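Local coordinates for putative uncharacterized protein (Streptococcus suis, PDB 4XZ7) that is a transglutaminase with antiphagocytic properties that acts as a virulence factor, and probably modifies proteins through glutamine side chains, at residues 60-68 with 82-91; 119-130 with 156-164. All coordinates share one frame; numbering follows the deposited sequence.

Overall arrangement
From the N terminus, this fragment of a longer protein lays down strands 14-17, 36-40 and 48-51 and helix 53-59, then enters contact 1, where strand 79-86 returns antiparallel beside strand 63-68 and closes a loop of 13 residues holding strand 74-76 and the start of 79-86. The type I turn N86-D89 passes the chain to strand 90-91 in a second mixed sheet. Contact 2 follows in series, without nesting or crossing: 119-130 pairs with 156-164 around a 25-residue excursion holding helix 132-140 and strands 143-144 and 149-152. The two contacts, centres about 13 Å apart, lie far from the chain's centre, on the same side. D89 bonds to R121 and H123, and I68 packs on M156, tying the sheets together.

Contact 1: residues 60-68 with 82-91; sequences GKNNNFLVI and ILVMNKGDVI
N64 and M85 exchange a pair of backbone hydrogen bonds where strands 63-68 and 82-86 run antiparallel at 145°, with L66 N to L83 O (2.9 Å) continuing the ladder. The return bond from L83 N to L66 O is replaced by a water that bridges the two atoms. On one face, F65 and V84 lie side by side; F65 CD2 comes 3.4 Å from V84 CG1, while the ring edge meets I82 CG2 in its plane at 3.7 Å. F22 and W19 add aromatic contacts to the same ring. Both strands belong to a mixed sheet: 63-68 also pairs with 14-17, and 79-86 runs parallel to 36-40. L66 CB packs on L83 CB, with its CD2 toward M85 CE and I91 CD1. I68 CD1 meets L83 CD2 at 3.5 Å, the side chains crossing at about a right angle. In the type I turn N86-D89, K87 reaches back over the residues preceding strand 63-68. Its N bonds to N62 O at 3.1 Å, and its CE sits 3.1 Å from K61 O. A bend at the last torsion (chi4 -93°) brings NZ to 3.6 Å from N64 OD1 and lets it make a weak hydrogen bond to a water that donates to G60 O and N63 O.

Contact 2: residues 119-130 with 156-164; sequences PKRIHALFKIEL and MTIYSHGLT
The Y159 ring lies under K127 CA, caught where the chain past A124 turns and climbs over one face of an antiparallel ladder. Strands 121-124 and 157-162 meet there at 160°, bonded both ways at A124-Y159 and I122-H161, in a mixed sheet in which 121-124 also runs parallel to 90-91. Y159 CB touches I128 CG1 at 3.7 Å. CG and CD1 both face K127 CA, which stands 3.6 Å from the ring centroid in a CH-pi contact. CD2 approaches F126 O at 3.3 Å, and CE2 lies against K127 N and CA. Farther out, CE1 packs on K127 CG and CZ lies 4.0 Å from K127 CB. T157 CG2 presses on the opposite face, toward the rim, and A124 O meets the ring edge in plane. H161 is gripped similarly: L130 CG sits over the imidazole face, 3.6 Å from its centroid, in a CH-pi contact, CE1 meets I122 CG2 at 3.4 Å, and NE2 bonds to Y98 OH. A chi1 of 64° sets H161 CG between the backbone N and the carbonyl carbon, which brings ND1 round to donate to G162 O at 2.7 Å from above the carbonyl plane. On the other face of the sheet, where D89 holds H123 NE2, S160 OG lies in the plane of the imidazole and shares a short hydrogen bond (2.5 Å) with H123 ND1.

Contact 1: residues 60-68 with 82-91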
# COMPACT_ATOMS: atom_id res chain seq x y z
N GLY B 60 -4.77 16.30 20.91
CA GLY B 60 -4.33 15.48 22.03
C GLY B 60 -4.24 13.98 21.80
O GLY B 60 -3.64 13.26 22.60
N LYS B 61 -4.83 13.50 20.71
CA LYS B 61 -4.80 12.08 20.39
C LYS B 61 -3.41 11.61 20.04
O LYS B 61 -2.98 10.54 20.47
CB LYS B 61 -5.75 11.77 19.22
CG LYS B 61 -7.22 11.94 19.58
CD LYS B 61 -8.11 11.70 18.37
CE LYS B 61 -9.58 11.79 18.76
NZ LYS B 61 -10.47 11.44 17.63
N ASN B 62 -2.70 12.41 19.26
CA ASN B 62 -1.37 12.04 18.78
C ASN B 62 -0.23 12.85 19.40
O ASN B 62 0.94 12.54 19.17
CB ASN B 62 -1.32 12.20 17.26
CG ASN B 62 -2.25 11.24 16.54
OD1 ASN B 62 -2.60 10.19 17.07
ND2 ASN B 62 -2.64 11.61 15.33
N ASN B 63 -0.57 13.87 20.19
CA ASN B 63 0.43 14.76 20.77
C ASN B 63 0.27 14.96 22.27
O ASN B 63 -0.84 14.99 22.79
CB ASN B 63 0.39 16.15 20.11
CG ASN B 63 0.50 16.09 18.60
OD1 ASN B 63 1.59 15.96 18.06
ND2 ASN B 63 -0.64 16.20 17.91
N ASN B 64 1.39 15.16 22.96
CA ASN B 64 1.33 15.70 24.31
C ASN B 64 1.58 17.20 24.29
O ASN B 64 2.00 17.75 23.28
CB ASN B 64 2.32 14.98 25.21
CG ASN B 64 1.88 13.57 25.53
OD1 ASN B 64 0.74 13.36 25.93
ND2 ASN B 64 2.76 12.60 25.31
N PHE B 65 1.32 17.85 25.41
CA PHE B 65 1.33 19.30 25.49
C PHE B 65 2.48 19.68 26.40
O PHE B 65 2.77 18.95 27.34
CB PHE B 65 -0.01 19.82 26.02
CG PHE B 65 -1.17 19.53 25.11
CD1 PHE B 65 -1.80 18.30 25.14
CD2 PHE B 65 -1.60 20.49 24.19
CE1 PHE B 65 -2.85 18.01 24.29
CE2 PHE B 65 -2.65 20.21 23.33
CZ PHE B 65 -3.27 18.97 23.38
N LEU B 66 3.13 20.80 26.12
CA LEU B 66 4.24 21.25 26.95
C LEU B 66 3.84 22.39 27.86
O LEU B 66 3.15 23.32 27.43
CB LEU B 66 5.42 21.69 26.09
CG LEU B 66 6.03 20.64 25.18
CD1 LEU B 66 7.36 21.15 24.67
CD2 LEU B 66 6.21 19.34 25.94
N VAL B 67 4.28 22.32 29.11
CA VAL B 67 4.19 23.47 29.99
C VAL B 67 5.62 23.87 30.34
O VAL B 67 6.40 23.05 30.80
CB VAL B 67 3.38 23.16 31.28
CG1 VAL B 67 3.28 24.40 32.14
CG2 VAL B 67 1.99 22.65 30.92
N ILE B 68 5.97 25.12 30.08
CA ILE B 68 7.36 25.54 30.26
C ILE B 68 7.48 26.62 31.32
O ILE B 68 6.93 27.73 31.17
CB ILE B 68 7.95 26.04 28.93
CG1 ILE B 68 7.86 24.91 27.90
CG2 ILE B 68 9.40 26.48 29.12
CD1 ILE B 68 8.37 25.27 26.56
N ILE B 82 0.29 27.39 21.94
CA ILE B 82 0.46 26.15 22.67
C ILE B 82 1.51 25.30 21.97
O ILE B 82 1.50 25.19 20.75
CB ILE B 82 -0.87 25.39 22.80
CG1 ILE B 82 -1.83 26.23 23.65
CG2 ILE B 82 -0.63 23.99 23.38
CD1 ILE B 82 -3.27 25.76 23.63
N LEU B 83 2.44 24.73 22.73
CA LEU B 83 3.46 23.86 22.17
C LEU B 83 3.09 22.40 22.37
O LEU B 83 2.82 22.00 23.49
CB LEU B 83 4.82 24.11 22.82
CG LEU B 83 5.76 25.22 22.34
CD1 LEU B 83 5.03 26.39 21.78
CD2 LEU B 83 6.60 25.66 23.53
N VAL B 84 3.12 21.61 21.30
CA VAL B 84 2.88 20.18 21.43
C VAL B 84 3.99 19.39 20.75
O VAL B 84 4.78 19.95 20.00
CB VAL B 84 1.54 19.78 20.80
CG1 VAL B 84 0.42 20.54 21.44
CG2 VAL B 84 1.58 20.05 19.28
N MET B 85 4.03 18.08 20.98
CA MET B 85 4.97 17.24 20.25
C MET B 85 4.42 15.83 20.14
O MET B 85 3.60 15.43 20.97
CB MET B 85 6.34 17.24 20.93
CG MET B 85 6.40 16.48 22.22
SD MET B 85 8.02 16.43 23.00
CE MET B 85 7.60 15.41 24.40
N ASN B 86 4.85 15.09 19.11
CA ASN B 86 4.43 13.70 18.91
C ASN B 86 4.63 12.88 20.17
O ASN B 86 5.66 13.00 20.84
CB ASN B 86 5.20 13.07 17.75
CG ASN B 86 4.39 13.06 16.46
OD1 ASN B 86 3.18 12.82 16.48
ND2 ASN B 86 5.05 13.34 15.33
N LYS B 87 3.64 12.07 20.51
CA LYS B 87 3.66 11.29 21.75
C LYS B 87 4.92 10.42 21.95
O LYS B 87 5.35 10.22 23.09
CB LYS B 87 2.40 10.41 21.83
CG LYS B 87 1.10 11.17 22.18
CD LYS B 87 -0.08 10.21 22.41
CE LYS B 87 -1.31 10.91 23.02
NZ LYS B 87 -1.35 10.84 24.50
N GLY B 88 5.53 9.92 20.88
CA GLY B 88 6.73 9.11 21.09
C GLY B 88 8.06 9.86 21.14
O GLY B 88 9.12 9.26 21.33
N ASP B 89 8.02 11.19 20.97
CA ASP B 89 9.23 12.01 20.99
C ASP B 89 9.88 12.01 22.35
O ASP B 89 9.22 11.79 23.35
CB ASP B 89 8.92 13.46 20.59
CG ASP B 89 8.73 13.62 19.10
OD1 ASP B 89 8.64 12.59 18.39
OD2 ASP B 89 8.69 14.78 18.65
N VAL B 90 11.18 12.29 22.41
CA VAL B 90 11.80 12.47 23.71
C VAL B 90 12.47 13.84 23.87
O VAL B 90 12.93 14.47 22.91
CB VAL B 90 12.81 11.34 24.03
CG1 VAL B 90 12.44 10.04 23.28
CG2 VAL B 90 14.23 11.77 23.73
N ILE B 91 12.47 14.32 25.10
CA ILE B 91 13.16 15.55 25.43
C ILE B 91 14.41 15.25 26.24
O ILE B 91 14.31 14.70 27.33
CB ILE B 91 12.26 16.49 26.21
CG1 ILE B 91 11.08 16.93 25.34
CG2 ILE B 91 13.09 17.69 26.74
CD1 ILE B 91 10.17 17.92 26.00
O HOH W 1 -2.54 14.11 24.77
O HOH W 2 2.48 25.21 25.48

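Contact 2: residues 119-130 with 156-164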
# COMPACT_ATOMS: atom_id res chain seq x y z
N PRO B 119 8.23 8.59 12.15
CA PRO B 119 9.49 9.12 12.69
C PRO B 119 9.36 9.85 14.04
O PRO B 119 8.53 10.74 14.20
CB PRO B 119 9.96 10.06 11.58
CG PRO B 119 9.49 9.35 10.31
CD PRO B 119 8.12 8.82 10.70
N LYS B 120 10.13 9.41 15.03
CA LYS B 120 10.22 10.13 16.30
C LYS B 120 11.29 11.22 16.25
O LYS B 120 12.25 11.14 15.47
CB LYS B 120 10.51 9.15 17.45
CG LYS B 120 9.49 8.03 17.57
CD LYS B 120 8.06 8.59 17.44
CE LYS B 120 7.02 7.50 17.20
NZ LYS B 120 6.90 6.56 18.35
N ARG B 121 11.13 12.23 17.10
CA ARG B 121 12.11 13.30 17.19
C ARG B 121 12.68 13.41 18.61
O ARG B 121 12.08 12.92 19.56
CB ARG B 121 11.49 14.63 16.72
CG ARG B 121 11.12 14.63 15.25
CD ARG B 121 10.33 15.84 14.78
NE ARG B 121 9.59 15.51 13.55
CZ ARG B 121 9.82 16.07 12.38
NH1 ARG B 121 10.75 17.01 12.26
NH2 ARG B 121 9.11 15.70 11.32
N ILE B 122 13.85 14.03 18.73
CA ILE B 122 14.41 14.35 20.04
C ILE B 122 14.55 15.86 20.10
O ILE B 122 14.82 16.51 19.06
CB ILE B 122 15.78 13.63 20.28
CG1 ILE B 122 16.41 14.03 21.60
CG2 ILE B 122 16.77 13.90 19.15
CD1 ILE B 122 17.47 13.05 22.06
N HIS B 123 14.35 16.43 21.28
CA HIS B 123 14.36 17.88 21.45
C HIS B 123 15.21 18.28 22.65
O HIS B 123 15.42 17.49 23.57
CB HIS B 123 12.95 18.44 21.63
CG HIS B 123 11.92 17.80 20.75
ND1 HIS B 123 11.63 18.25 19.48
CD2 HIS B 123 11.09 16.75 20.97
CE1 HIS B 123 10.68 17.50 18.95
NE2 HIS B 123 10.33 16.58 19.84
N ALA B 124 15.69 19.51 22.66
CA ALA B 124 16.53 19.94 23.77
C ALA B 124 16.58 21.45 23.84
O ALA B 124 16.44 22.13 22.81
CB ALA B 124 17.94 19.36 23.62
N LEU B 125 16.76 21.98 25.05
CA LEU B 125 16.88 23.43 25.23
C LEU B 125 18.28 23.94 24.92
O LEU B 125 18.54 25.14 24.96
CB LEU B 125 16.49 23.81 26.66
CG LEU B 125 15.00 23.59 26.97
CD1 LEU B 125 14.75 23.79 28.45
CD2 LEU B 125 14.12 24.49 26.13
N PHE B 126 19.19 23.01 24.62
CA PHE B 126 20.51 23.38 24.13
C PHE B 126 20.60 22.94 22.68
O PHE B 126 19.82 22.11 22.23
CB PHE B 126 21.62 22.74 24.98
CG PHE B 126 21.46 21.25 25.15
CD1 PHE B 126 22.00 20.37 24.22
CD2 PHE B 126 20.78 20.74 26.23
CE1 PHE B 126 21.84 19.01 24.38
CE2 PHE B 126 20.62 19.38 26.39
CZ PHE B 126 21.15 18.51 25.46
N LYS B 127 21.56 23.50 21.96
CA LYS B 127 21.63 23.29 20.52
C LYS B 127 21.97 21.86 20.18
O LYS B 127 23.00 21.33 20.61
CB LYS B 127 22.66 24.22 19.89
CG LYS B 127 22.79 24.03 18.40
CD LYS B 127 23.54 25.19 17.76
CE LYS B 127 23.67 24.98 16.26
NZ LYS B 127 24.47 26.07 15.65
N ILE B 128 21.09 21.24 19.42
CA ILE B 128 21.35 19.92 18.88
C ILE B 128 20.96 19.95 17.42
O ILE B 128 19.97 20.60 17.05
CB ILE B 128 20.56 18.82 19.62
CG1 ILE B 128 19.06 19.14 19.61
CG2 ILE B 128 21.06 18.70 21.05
CD1 ILE B 128 18.14 17.98 20.00
N GLU B 129 21.75 19.27 16.61
CA GLU B 129 21.41 19.04 15.21
C GLU B 129 22.12 17.79 14.69
O GLU B 129 23.08 17.30 15.29
CB GLU B 129 21.76 20.25 14.35
CG GLU B 129 23.07 20.93 14.72
CD GLU B 129 23.54 21.91 13.65
OE1 GLU B 129 24.62 21.65 13.08
OE2 GLU B 129 22.84 22.92 13.39
N LEU B 130 21.63 17.25 13.58
CA LEU B 130 22.39 16.23 12.84
C LEU B 130 22.94 16.89 11.58
O LEU B 130 22.16 17.42 10.77
CB LEU B 130 21.51 15.03 12.50
CG LEU B 130 20.93 14.30 13.71
CD1 LEU B 130 19.99 13.18 13.26
CD2 LEU B 130 22.04 13.76 14.60
N MET B 156 13.79 31.43 25.58
CA MET B 156 14.60 30.26 25.28
C MET B 156 14.34 29.73 23.86
O MET B 156 13.43 30.18 23.18
CB MET B 156 14.34 29.16 26.32
CG MET B 156 13.00 28.48 26.16
SD MET B 156 12.50 27.64 27.68
CE MET B 156 12.10 29.03 28.72
N THR B 157 15.17 28.77 23.44
CA THR B 157 15.09 28.17 22.11
C THR B 157 15.03 26.65 22.25
O THR B 157 15.80 26.07 23.00
CB THR B 157 16.30 28.56 21.25
OG1 THR B 157 16.38 29.98 21.17
CG2 THR B 157 16.19 27.98 19.86
N ILE B 158 14.10 26.03 21.53
CA ILE B 158 13.96 24.57 21.55
C ILE B 158 14.43 24.02 20.22
O ILE B 158 13.94 24.43 19.18
CB ILE B 158 12.50 24.13 21.80
CG1 ILE B 158 12.01 24.65 23.15
CG2 ILE B 158 12.40 22.63 21.77
CD1 ILE B 158 10.54 24.37 23.42
N TYR B 159 15.38 23.09 20.27
CA TYR B 159 15.99 22.51 19.08
C TYR B 159 15.51 21.09 18.91
O TYR B 159 15.27 20.41 19.90
CB TYR B 159 17.53 22.50 19.17
CG TYR B 159 18.14 23.88 19.35
CD1 TYR B 159 18.62 24.59 18.26
CD2 TYR B 159 18.24 24.47 20.62
CE1 TYR B 159 19.19 25.83 18.41
CE2 TYR B 159 18.81 25.70 20.79
CZ TYR B 159 19.27 26.38 19.68
OH TYR B 159 19.83 27.63 19.85
N SER B 160 15.42 20.63 17.67
CA SER B 160 14.76 19.36 17.36
C SER B 160 15.43 18.67 16.19
O SER B 160 15.87 19.34 15.26
CB SER B 160 13.28 19.60 16.98
OG SER B 160 12.53 20.14 18.05
N HIS B 161 15.48 17.35 16.21
CA HIS B 161 15.84 16.63 14.98
C HIS B 161 15.42 15.17 15.11
O HIS B 161 15.02 14.73 16.19
CB HIS B 161 17.34 16.76 14.64
CG HIS B 161 18.26 16.14 15.66
ND1 HIS B 161 18.28 14.78 15.92
CD2 HIS B 161 19.22 16.68 16.45
CE1 HIS B 161 19.19 14.52 16.84
NE2 HIS B 161 19.77 15.65 17.19
N GLY B 162 15.51 14.43 14.01
CA GLY B 162 15.11 13.04 14.00
C GLY B 162 15.80 12.23 15.07
O GLY B 162 16.98 12.44 15.34
N LEU B 163 15.05 11.33 15.69
CA LEU B 163 15.60 10.38 16.63
C LEU B 163 15.66 9.00 15.98
O LEU B 163 16.69 8.35 16.03
CB LEU B 163 14.78 10.32 17.93
CG LEU B 163 15.27 9.32 18.97
CD1 LEU B 163 16.76 9.51 19.27
CD2 LEU B 163 14.47 9.44 20.25
N THR B 164 14.56 8.56 15.38
CA THR B 164 14.55 7.26 14.70
C THR B 164 14.99 7.39 13.25
O THR B 164 14.75 8.42 12.59
CB THR B 164 13.16 6.60 14.72
OG1 THR B 164 12.24 7.49 14.10
CG2 THR B 164 12.70 6.30 16.16
O HOH W 3 13.10 10.69 12.54
O HOH W 4 17.69 28.10 24.66
O HOH W 5 18.15 21.32 15.19